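Local coordinates for secreted effector protein SopD (Salmonella typhimurium, PDB 5CPC) that helps Salmonella replicate in macrophages and acts together with SopB in membrane fission and macropinosome formation during invasion of host cells, at residues Leu128-Ser131 with Asp132-Ile136; Leu148-Cys151 with Glu152-Ser156; Asp289-Leu292 with Glu293-Leu297. All blocks are in the same frame, centred on the assembly; numbering follows the deposited sequence.

Contact 1. Residues Leu128-Ser131 with Asp132-Ile136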
ATOM      1  N   LEU A 128       7.099  -7.572  -4.801  1.00 54.55           N
ATOM      2  CA  LEU A 128       7.668  -6.342  -4.270  1.00 55.24           C
ATOM      3  C   LEU A 128       8.867  -5.799  -5.062  1.00 55.85           C
ATOM      4  O   LEU A 128       9.356  -4.698  -4.770  1.00 55.59           O
ATOM      5  CB  LEU A 128       8.070  -6.497  -2.774  1.00 55.34           C
ATOM      6  CG  LEU A 128       6.917  -6.702  -1.769  1.00 56.79           C
ATOM      7  CD1 LEU A 128       7.456  -6.783  -0.362  1.00 55.79           C
ATOM      8  CD2 LEU A 128       5.851  -5.598  -1.915  1.00 53.97           C
ATOM      9  N   ASN A 129       9.382  -6.589  -6.006  1.00 57.57           N
ATOM     10  CA  ASN A 129      10.615  -6.241  -6.733  1.00 58.01           C
ATOM     11  C   ASN A 129      11.731  -6.030  -5.761  1.00 59.26           C
ATOM     12  O   ASN A 129      12.491  -5.060  -5.853  1.00 59.95           O
ATOM     13  CB  ASN A 129      10.452  -4.998  -7.627  1.00 57.04           C
ATOM     14  CG  ASN A 129      11.573  -4.873  -8.672  1.00 57.71           C
ATOM     15  OD1 ASN A 129      12.023  -5.865  -9.248  1.00 60.00           O
ATOM     16  ND2 ASN A 129      12.038  -3.658  -8.892  1.00 50.76           N
ATOM     17  N   ILE A 130      11.848  -6.949  -4.818  1.00 60.46           N
ATOM     18  CA  ILE A 130      12.934  -6.855  -3.863  1.00 63.17           C
ATOM     19  C   ILE A 130      14.028  -7.917  -4.001  1.00 67.03           C
ATOM     20  O   ILE A 130      13.809  -9.044  -4.443  1.00 67.37           O
ATOM     21  CB  ILE A 130      12.428  -6.690  -2.402  1.00 62.08           C
ATOM     22  CG1 ILE A 130      11.575  -7.890  -1.937  1.00 61.73           C
ATOM     23  CG2 ILE A 130      11.633  -5.372  -2.281  1.00 59.01           C
ATOM     24  CD1 ILE A 130      11.634  -8.165  -0.361  1.00 62.48           C
ATOM     25  N   SER A 131      15.219  -7.521  -3.611  1.00 70.84           N
ATOM     26  CA  SER A 131      16.381  -8.341  -3.777  1.00 75.76           C
ATOM     27  C   SER A 131      16.388  -9.482  -2.745  1.00 78.78           C
ATOM     28  O   SER A 131      17.109  -9.435  -1.753  1.00 81.02           O
ATOM     29  CB  SER A 131      17.641  -7.434  -3.800  1.00 76.52           C
ATOM     30  OG  SER A 131      18.742  -7.960  -3.105  1.00 78.28           O
ATOM     31  N   ASP A 132      15.494 -10.450  -2.971  1.00 80.54           N
ATOM     32  CA  ASP A 132      15.671 -11.897  -2.625  1.00 83.46           C
ATOM     33  C   ASP A 132      16.216 -12.334  -1.232  1.00 84.84           C
ATOM     34  O   ASP A 132      15.468 -12.956  -0.470  1.00 84.87           O
ATOM     35  CB  ASP A 132      16.380 -12.642  -3.774  1.00 85.49           C
ATOM     36  CG  ASP A 132      17.711 -11.985  -4.172  1.00 88.97           C
ATOM     37  OD1 ASP A 132      17.970 -11.835  -5.414  1.00 85.23           O
ATOM     38  OD2 ASP A 132      18.480 -11.622  -3.228  1.00 90.45           O
ATOM     39  N   ASP A 133      17.490 -12.042  -0.920  1.00 85.63           N
ATOM     40  CA  ASP A 133      18.002 -12.160   0.461  1.00 86.04           C
ATOM     41  C   ASP A 133      17.472 -11.033   1.398  1.00 83.80           C
ATOM     42  O   ASP A 133      18.037 -10.752   2.458  1.00 84.42           O
ATOM     43  CB  ASP A 133      19.543 -12.252   0.484  1.00 88.59           C
ATOM     44  CG  ASP A 133      20.233 -11.029  -0.144  1.00 89.49           C
ATOM     45  OD1 ASP A 133      20.924 -11.154  -1.194  1.00 91.14           O
ATOM     46  OD2 ASP A 133      20.094  -9.933   0.427  1.00 89.44           O
ATOM     47  N   ALA A 134      16.378 -10.389   0.997  1.00 80.72           N
ATOM     48  CA  ALA A 134      15.839  -9.290   1.748  1.00 77.71           C
ATOM     49  C   ALA A 134      14.829  -9.819   2.753  1.00 76.57           C
ATOM     50  O   ALA A 134      14.056 -10.720   2.428  1.00 75.79           O
ATOM     51  CB  ALA A 134      15.205  -8.295   0.833  1.00 76.08           C
ATOM     52  N   VAL A 135      14.847  -9.259   3.972  1.00 75.10           N
ATOM     53  CA  VAL A 135      13.985  -9.759   5.041  1.00 73.51           C
ATOM     54  C   VAL A 135      12.597  -9.179   4.902  1.00 70.91           C
ATOM     55  O   VAL A 135      12.437  -7.963   4.830  1.00 70.53           O
ATOM     56  CB  VAL A 135      14.539  -9.428   6.445  1.00 74.37           C
ATOM     57  CG1 VAL A 135      13.560  -9.897   7.554  1.00 74.44           C
ATOM     58  CG2 VAL A 135      15.963 -10.004   6.658  1.00 75.50           C
ATOM     59  N   ILE A 136      11.591 -10.037   4.866  1.00 69.20           N
ATOM     60  CA  ILE A 136      10.219  -9.582   4.920  1.00 67.09           C
ATOM     61  C   ILE A 136       9.670  -9.948   6.285  1.00 66.70           C
ATOM     62  O   ILE A 136       9.734 -11.132   6.663  1.00 68.00           O
ATOM     63  CB  ILE A 136       9.356 -10.272   3.853  1.00 67.84           C
ATOM     64  CG1 ILE A 136       7.859 -10.063   4.147  1.00 67.60           C
ATOM     65  CG2 ILE A 136       9.695 -11.769   3.730  1.00 70.28           C
ATOM     66  CD1 ILE A 136       6.961 -11.313   3.937  1.00 69.74           C
TER
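The carboxylate of Asp132 turns one face to the backbone carbonyl of Ser131, the two planes inclined by roughly 38°. CG of Asp132 stands 3.2 Å from Ser131 C, and OD2 of Asp132 is 3.0 Å from Ser131 O. These two oxygens are both acceptors, so what fixes the carboxylate is at its edge: the anti lone pair of Asp132 OD2 takes the N-H of Asp133, with OD2 2.5 Å from Asp133 N. OG of Ser131 lies over the same face as the carbonyl, 3.7 Å from Asp132 OD2. CG of Asp132 sits between its own backbone N and carbonyl carbon (chi1 54°), which folds the short side chain back over the preceding peptide.

Ser131 is the centre of an inverse gamma turn, closed by the bond from Asp132 N to Ile130 O, 2.6 Å long. The N-H reaches that oxygen from the side, with a C=O...N angle of only 100° and a tilt out of the carbonyl plane, as the tight three-residue loop requires. Just upstream, Asn129 ends the helix 124-127 in a Schellman motif, and its side-chain amide is held by Asn74 and by the carbonyl of Ser258. Ser268 of helix 264-283 binds the N-H of Ser131, while Lys125 binds the carbonyl oxygen of Asp132, so both limbs of the turn are tied to neighbouring helices.

On the apolar side, the chain bends round until the methyl of Ala134 faces back across the turn. Its CB meets the terminal methyl of Ile130, CD1, at 3.8 Å, and also comes within 3.4 Å of Ser131 O. Ile130 is buried against Leu271 and Tyr252, whereas the two aspartates are exposed.

Contact 2. Residues Leu148-Cys151 with Glu152-Ser156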
ATOM      1  N   LEU A 148      -2.766  -6.747  -0.507  1.00 46.01           N
ATOM      2  CA  LEU A 148      -3.200  -7.356  -1.751  1.00 46.76           C
ATOM      3  C   LEU A 148      -4.101  -6.357  -2.501  1.00 46.29           C
ATOM      4  O   LEU A 148      -4.135  -6.345  -3.727  1.00 46.03           O
ATOM      5  CB  LEU A 148      -3.988  -8.621  -1.404  1.00 45.42           C
ATOM      6  CG  LEU A 148      -3.547  -9.981  -1.938  1.00 49.20           C
ATOM      7  CD1 LEU A 148      -2.045 -10.180  -2.494  1.00 44.20           C
ATOM      8  CD2 LEU A 148      -3.948 -11.100  -0.934  1.00 43.87           C
ATOM      9  N   GLN A 149      -4.850  -5.558  -1.746  1.00 45.98           N
ATOM     10  CA  GLN A 149      -5.790  -4.568  -2.306  1.00 47.63           C
ATOM     11  C   GLN A 149      -4.986  -3.489  -3.011  1.00 46.29           C
ATOM     12  O   GLN A 149      -5.393  -3.024  -4.090  1.00 47.21           O
ATOM     13  CB  GLN A 149      -6.689  -3.902  -1.267  1.00 47.39           C
ATOM     14  CG  GLN A 149      -7.807  -4.773  -0.672  1.00 54.19           C
ATOM     15  CD  GLN A 149      -8.609  -3.968   0.346  1.00 60.01           C
ATOM     16  OE1 GLN A 149      -9.412  -3.100  -0.022  1.00 64.17           O
ATOM     17  NE2 GLN A 149      -8.340  -4.193   1.614  1.00 60.71           N
ATOM     18  N   ILE A 150      -3.832  -3.165  -2.435  1.00 43.74           N
ATOM     19  CA  ILE A 150      -2.975  -2.146  -3.007  1.00 43.69           C
ATOM     20  C   ILE A 150      -2.346  -2.739  -4.262  1.00 44.17           C
ATOM     21  O   ILE A 150      -2.161  -2.025  -5.241  1.00 44.72           O
ATOM     22  CB  ILE A 150      -1.883  -1.697  -1.997  1.00 42.84           C
ATOM     23  CG1 ILE A 150      -2.544  -0.947  -0.810  1.00 43.11           C
ATOM     24  CG2 ILE A 150      -0.747  -0.849  -2.654  1.00 39.91           C
ATOM     25  CD1 ILE A 150      -1.725  -1.060   0.502  1.00 43.05           C
ATOM     26  N   CYS A 151      -1.979  -4.015  -4.192  1.00 42.53           N
ATOM     27  CA  CYS A 151      -1.493  -4.752  -5.348  1.00 43.54           C
ATOM     28  C   CYS A 151      -2.498  -4.660  -6.490  1.00 42.76           C
ATOM     29  O   CYS A 151      -2.078  -4.376  -7.577  1.00 44.27           O
ATOM     30  CB  CYS A 151      -1.134  -6.226  -5.008  1.00 42.09           C
ATOM     31  SG  CYS A 151       0.460  -6.351  -4.114  1.00 44.18           S
ATOM     32  N   GLU A 152      -3.794  -4.880  -6.249  1.00 43.66           N
ATOM     33  CA  GLU A 152      -4.800  -4.815  -7.306  1.00 45.68           C
ATOM     34  C   GLU A 152      -4.764  -3.445  -7.982  1.00 46.54           C
ATOM     35  O   GLU A 152      -4.795  -3.360  -9.228  1.00 45.13           O
ATOM     36  CB  GLU A 152      -6.220  -5.008  -6.812  1.00 47.18           C
ATOM     37  CG  GLU A 152      -6.317  -6.065  -5.727  1.00 56.55           C
ATOM     38  CD  GLU A 152      -7.718  -6.611  -5.493  1.00 62.23           C
ATOM     39  OE1 GLU A 152      -7.792  -7.752  -4.933  1.00 65.70           O
ATOM     40  OE2 GLU A 152      -8.698  -5.930  -5.898  1.00 64.13           O
ATOM     41  N   VAL A 153      -4.721  -2.386  -7.165  1.00 45.92           N
ATOM     42  CA  VAL A 153      -4.899  -1.058  -7.674  1.00 45.55           C
ATOM     43  C   VAL A 153      -3.698  -0.717  -8.520  1.00 45.34           C
ATOM     44  O   VAL A 153      -3.847  -0.235  -9.657  1.00 46.12           O
ATOM     45  CB  VAL A 153      -5.205  -0.036  -6.527  1.00 46.49           C
ATOM     46  CG1 VAL A 153      -5.000   1.423  -6.995  1.00 47.38           C
ATOM     47  CG2 VAL A 153      -6.614  -0.215  -6.102  1.00 44.99           C
ATOM     48  N   ILE A 154      -2.511  -1.048  -8.013  1.00 45.68           N
ATOM     49  CA  ILE A 154      -1.265  -0.773  -8.702  1.00 45.51           C
ATOM     50  C   ILE A 154      -1.227  -1.519 -10.045  1.00 47.03           C
ATOM     51  O   ILE A 154      -0.746  -0.991 -11.085  1.00 45.33           O
ATOM     52  CB  ILE A 154      -0.061  -1.255  -7.914  1.00 45.52           C
ATOM     53  CG1 ILE A 154       0.180  -0.385  -6.675  1.00 49.36           C
ATOM     54  CG2 ILE A 154       1.179  -1.114  -8.761  1.00 46.13           C
ATOM     55  CD1 ILE A 154       1.379  -0.848  -5.781  1.00 43.14           C
ATOM     56  N   GLY A 155      -1.693  -2.775  -9.978  1.00 46.17           N
ATOM     57  CA  GLY A 155      -1.716  -3.658 -11.124  1.00 46.62           C
ATOM     58  C   GLY A 155      -2.664  -3.098 -12.144  1.00 45.49           C
ATOM     59  O   GLY A 155      -2.308  -2.974 -13.294  1.00 46.60           O
ATOM     60  N   SER A 156      -3.835  -2.692 -11.708  1.00 44.71           N
ATOM     61  CA  SER A 156      -4.775  -2.101 -12.615  1.00 45.73           C
ATOM     62  C   SER A 156      -4.344  -0.760 -13.251  1.00 48.06           C
ATOM     63  O   SER A 156      -4.750  -0.472 -14.382  1.00 48.88           O
ATOM     64  CB  SER A 156      -6.084  -1.956 -11.925  1.00 46.57           C
ATOM     65  OG  SER A 156      -6.956  -1.106 -12.633  1.00 46.92           O
TER
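With chi1 of Ile150 at -67°, its CG2 branch stands opposite the backbone N, while CG1 of Ile154 lies beside its own N and an extended chi2 carries CD1 onward. The two side chains cross obliquely, Ile150 CG2 meeting Ile154 CD1 at 3.8 Å. This is an i to i+4 pairing on one face of the alpha-helix 141-160, formed by branched residues one turn apart. CG1 of Ile154 also packs close to the preceding turn's backbone, 3.2 Å from Ile150 O, and Ile154 N donates to this Ile150 O at 3.0 Å.

Both isoleucines rest on Leu253 of helix 248-256, as does Cys151, so this buried face is the one that joins the two helices. Gln149 and Val153 lean on Ile182 of helix 180-190, which Ile150 also reaches. There CG2 of Val153 approaches Gln149 O at 3.7 Å, an aliphatic branch lying alongside the backbone.

Glu152 lies beside Ile81 and Lys85 of helix 76-90, the helix that Cys151 also touches through Ile78. The CG of Glu152 is beside the backbone N and is pressed against the preceding turn, 3.0 Å from Leu148 O; beyond CG the chain runs extended. The N-H of Glu152 donates a hydrogen bond to the same Leu148 O, which therefore has both the N-H and the first methylene beyond CB of Glu152 close by. One turn further on, Gly155 N reaches Cys151 O at 2.9 Å, with an N-H...O angle of 154°.

Contact 3. Residues Asp289-Leu292 with Glu293-Leu297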
ATOM      1  N   ASP A 289       4.352   4.096  23.348  1.00 38.46           N
ATOM      2  CA  ASP A 289       2.859   4.263  23.426  1.00 38.83           C
ATOM      3  C   ASP A 289       2.444   5.240  24.500  1.00 38.47           C
ATOM      4  O   ASP A 289       1.538   6.065  24.292  1.00 40.51           O
ATOM      5  CB  ASP A 289       2.170   2.864  23.566  1.00 38.46           C
ATOM      6  CG  ASP A 289       2.222   2.064  22.228  1.00 39.50           C
ATOM      7  OD1 ASP A 289       2.759   2.596  21.230  1.00 40.83           O
ATOM      8  OD2 ASP A 289       1.728   0.914  22.157  1.00 43.49           O
ATOM      9  N   VAL A 290       3.142   5.229  25.631  1.00 37.64           N
ATOM     10  CA  VAL A 290       2.864   6.228  26.687  1.00 37.56           C
ATOM     11  C   VAL A 290       2.926   7.610  26.080  1.00 35.27           C
ATOM     12  O   VAL A 290       2.072   8.461  26.319  1.00 36.89           O
ATOM     13  CB  VAL A 290       3.912   6.104  27.897  1.00 38.00           C
ATOM     14  CG1 VAL A 290       3.766   7.214  28.899  1.00 38.27           C
ATOM     15  CG2 VAL A 290       3.724   4.823  28.602  1.00 42.59           C
ATOM     16  N   ILE A 291       3.948   7.862  25.287  1.00 33.71           N
ATOM     17  CA  ILE A 291       4.111   9.187  24.701  1.00 33.06           C
ATOM     18  C   ILE A 291       3.113   9.514  23.569  1.00 34.36           C
ATOM     19  O   ILE A 291       2.590  10.614  23.462  1.00 37.17           O
ATOM     20  CB  ILE A 291       5.591   9.304  24.088  1.00 33.46           C
ATOM     21  CG1 ILE A 291       6.659   9.106  25.180  1.00 36.32           C
ATOM     22  CG2 ILE A 291       5.741  10.668  23.441  1.00 32.26           C
ATOM     23  CD1 ILE A 291       8.061   8.786  24.656  1.00 36.36           C
ATOM     24  N   LEU A 292       2.874   8.558  22.688  1.00 34.17           N
ATOM     25  CA  LEU A 292       1.814   8.667  21.687  1.00 35.24           C
ATOM     26  C   LEU A 292       0.505   8.986  22.346  1.00 34.97           C
ATOM     27  O   LEU A 292      -0.234   9.874  21.899  1.00 34.20           O
ATOM     28  CB  LEU A 292       1.715   7.315  20.878  1.00 33.45           C
ATOM     29  CG  LEU A 292       2.969   7.030  20.037  1.00 34.60           C
ATOM     30  CD1 LEU A 292       2.852   5.718  19.286  1.00 40.19           C
ATOM     31  CD2 LEU A 292       3.342   8.166  19.050  1.00 31.03           C
ATOM     32  N   GLU A 293       0.211   8.282  23.430  1.00 37.57           N
ATOM     33  CA  GLU A 293      -1.098   8.515  24.090  1.00 40.17           C
ATOM     34  C   GLU A 293      -1.205   9.955  24.531  1.00 41.19           C
ATOM     35  O   GLU A 293      -2.290  10.585  24.391  1.00 41.39           O
ATOM     36  CB  GLU A 293      -1.323   7.599  25.308  1.00 41.09           C
ATOM     37  CG  GLU A 293      -2.695   7.858  25.949  1.00 47.17           C
ATOM     38  CD  GLU A 293      -2.834   7.290  27.329  1.00 55.85           C
ATOM     39  OE1 GLU A 293      -3.930   6.814  27.630  1.00 61.80           O
ATOM     40  OE2 GLU A 293      -1.886   7.332  28.150  1.00 60.87           O
ATOM     41  N   LYS A 294      -0.068  10.500  25.022  1.00 41.46           N
ATOM     42  CA  LYS A 294      -0.040  11.883  25.524  1.00 41.87           C
ATOM     43  C   LYS A 294      -0.286  12.806  24.363  1.00 40.17           C
ATOM     44  O   LYS A 294      -1.086  13.721  24.468  1.00 41.77           O
ATOM     45  CB  LYS A 294       1.305  12.188  26.224  1.00 43.53           C
ATOM     46  CG  LYS A 294       1.673  13.700  26.464  1.00 49.47           C
ATOM     47  CD  LYS A 294       3.162  13.915  27.138  1.00 53.75           C
ATOM     48  CE  LYS A 294       3.366  13.206  28.492  1.00 60.34           C
ATOM     49  NZ  LYS A 294       4.091  11.827  28.447  1.00 64.27           N
ATOM     50  N   LEU A 295       0.395  12.580  23.249  1.00 39.09           N
ATOM     51  CA  LEU A 295       0.221  13.397  22.050  1.00 39.45           C
ATOM     52  C   LEU A 295      -1.222  13.297  21.485  1.00 39.71           C
ATOM     53  O   LEU A 295      -1.858  14.297  21.100  1.00 40.32           O
ATOM     54  CB  LEU A 295       1.227  12.937  21.006  1.00 40.50           C
ATOM     55  CG  LEU A 295       2.703  13.203  21.320  1.00 40.53           C
ATOM     56  CD1 LEU A 295       3.626  12.586  20.250  1.00 41.39           C
ATOM     57  CD2 LEU A 295       2.842  14.720  21.360  1.00 41.31           C
ATOM     58  N   TYR A 296      -1.768  12.083  21.483  1.00 40.02           N
ATOM     59  CA  TYR A 296      -3.094  11.851  20.878  1.00 39.94           C
ATOM     60  C   TYR A 296      -4.117  12.601  21.701  1.00 41.30           C
ATOM     61  O   TYR A 296      -4.948  13.303  21.137  1.00 43.29           O
ATOM     62  CB  TYR A 296      -3.342  10.362  20.890  1.00 41.28           C
ATOM     63  CG  TYR A 296      -4.739   9.838  20.553  1.00 44.40           C
ATOM     64  CD1 TYR A 296      -5.069   9.545  19.254  1.00 42.46           C
ATOM     65  CD2 TYR A 296      -5.647   9.499  21.564  1.00 46.01           C
ATOM     66  CE1 TYR A 296      -6.328   8.990  18.920  1.00 47.23           C
ATOM     67  CE2 TYR A 296      -6.920   8.921  21.238  1.00 48.62           C
ATOM     68  CZ  TYR A 296      -7.238   8.696  19.907  1.00 47.76           C
ATOM     69  OH  TYR A 296      -8.438   8.158  19.551  1.00 50.21           O
ATOM     70  N   LEU A 297      -3.997  12.529  23.051  1.00 42.26           N
ATOM     71  CA  LEU A 297      -4.958  13.151  23.971  1.00 42.71           C
ATOM     72  C   LEU A 297      -4.873  14.667  23.918  1.00 42.94           C
ATOM     73  O   LEU A 297      -5.854  15.349  24.225  1.00 44.88           O
ATOM     74  CB  LEU A 297      -4.733  12.686  25.418  1.00 43.32           C
ATOM     75  CG  LEU A 297      -5.231  11.256  25.698  1.00 45.38           C
ATOM     76  CD1 LEU A 297      -5.104  10.919  27.187  1.00 46.01           C
ATOM     77  CD2 LEU A 297      -6.677  10.987  25.201  1.00 44.32           C
TER
HETATM   78  O   HOH W   1       0.551   8.864  28.460  1.00 33.43           O
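Four consecutive i to i+4 backbone bonds join the segments, from Glu293 N to Asp289 O (2.7 Å) through to Tyr296 N to Leu292 O (2.7 Å), and Lys294 N to Val290 O is the longest at 3.2 Å. Glu293 extends with CG opposite its backbone N (chi1 -179°), which brings the carboxylate beside the preceding turn. A water bridges there, donating to Glu293 OE2 at 2.9 Å and to Val290 O at 2.7 Å, so the carbonyl of Val290 has two donors.

This is the alpha-helix 285-298, amphipathic here: Val290 is exposed and Glu293 partly so, while Ile291, Leu292, Leu295 and Tyr296 are buried. CG2 of Ile291 faces CD1 of Leu295 at 4.3 Å, and CG of Leu295 lies 3.4 Å from Ile291 O. Both of these side chains pack on Leu215 of helix 209-215, whose Glu211 forms a salt bridge with Lys294 NZ. Tyr296 departs in another direction, its ring meeting Tyr234 edge-to-face and its hydroxyl hydrogen-bonded to Glu236, while Leu292 packs on Phe243 of strand 240-245.

The three local contacts differ in depth and chemistry. Contact 1 is at the surface, in the loop between helices 124-127 and 141-160, and relies on a tight turn and a carboxylate bound to a backbone N-H. Contacts 2 and 3 each lie within one helix, partly buried, contact 2 nearest the middle of the chain and contact 3 far out. All three contain an apolar i to i+4 pair; regular backbone bonding sets contacts 2 and 3 apart, and only contact 3 adds a bridging water. Contacts 1 and 2 share a neighbour in helix 248-256. Contact 3, centred about 34 Å from contact 1 and about 33 Å from contact 2, packs on helix 209-215 and strand 240-245.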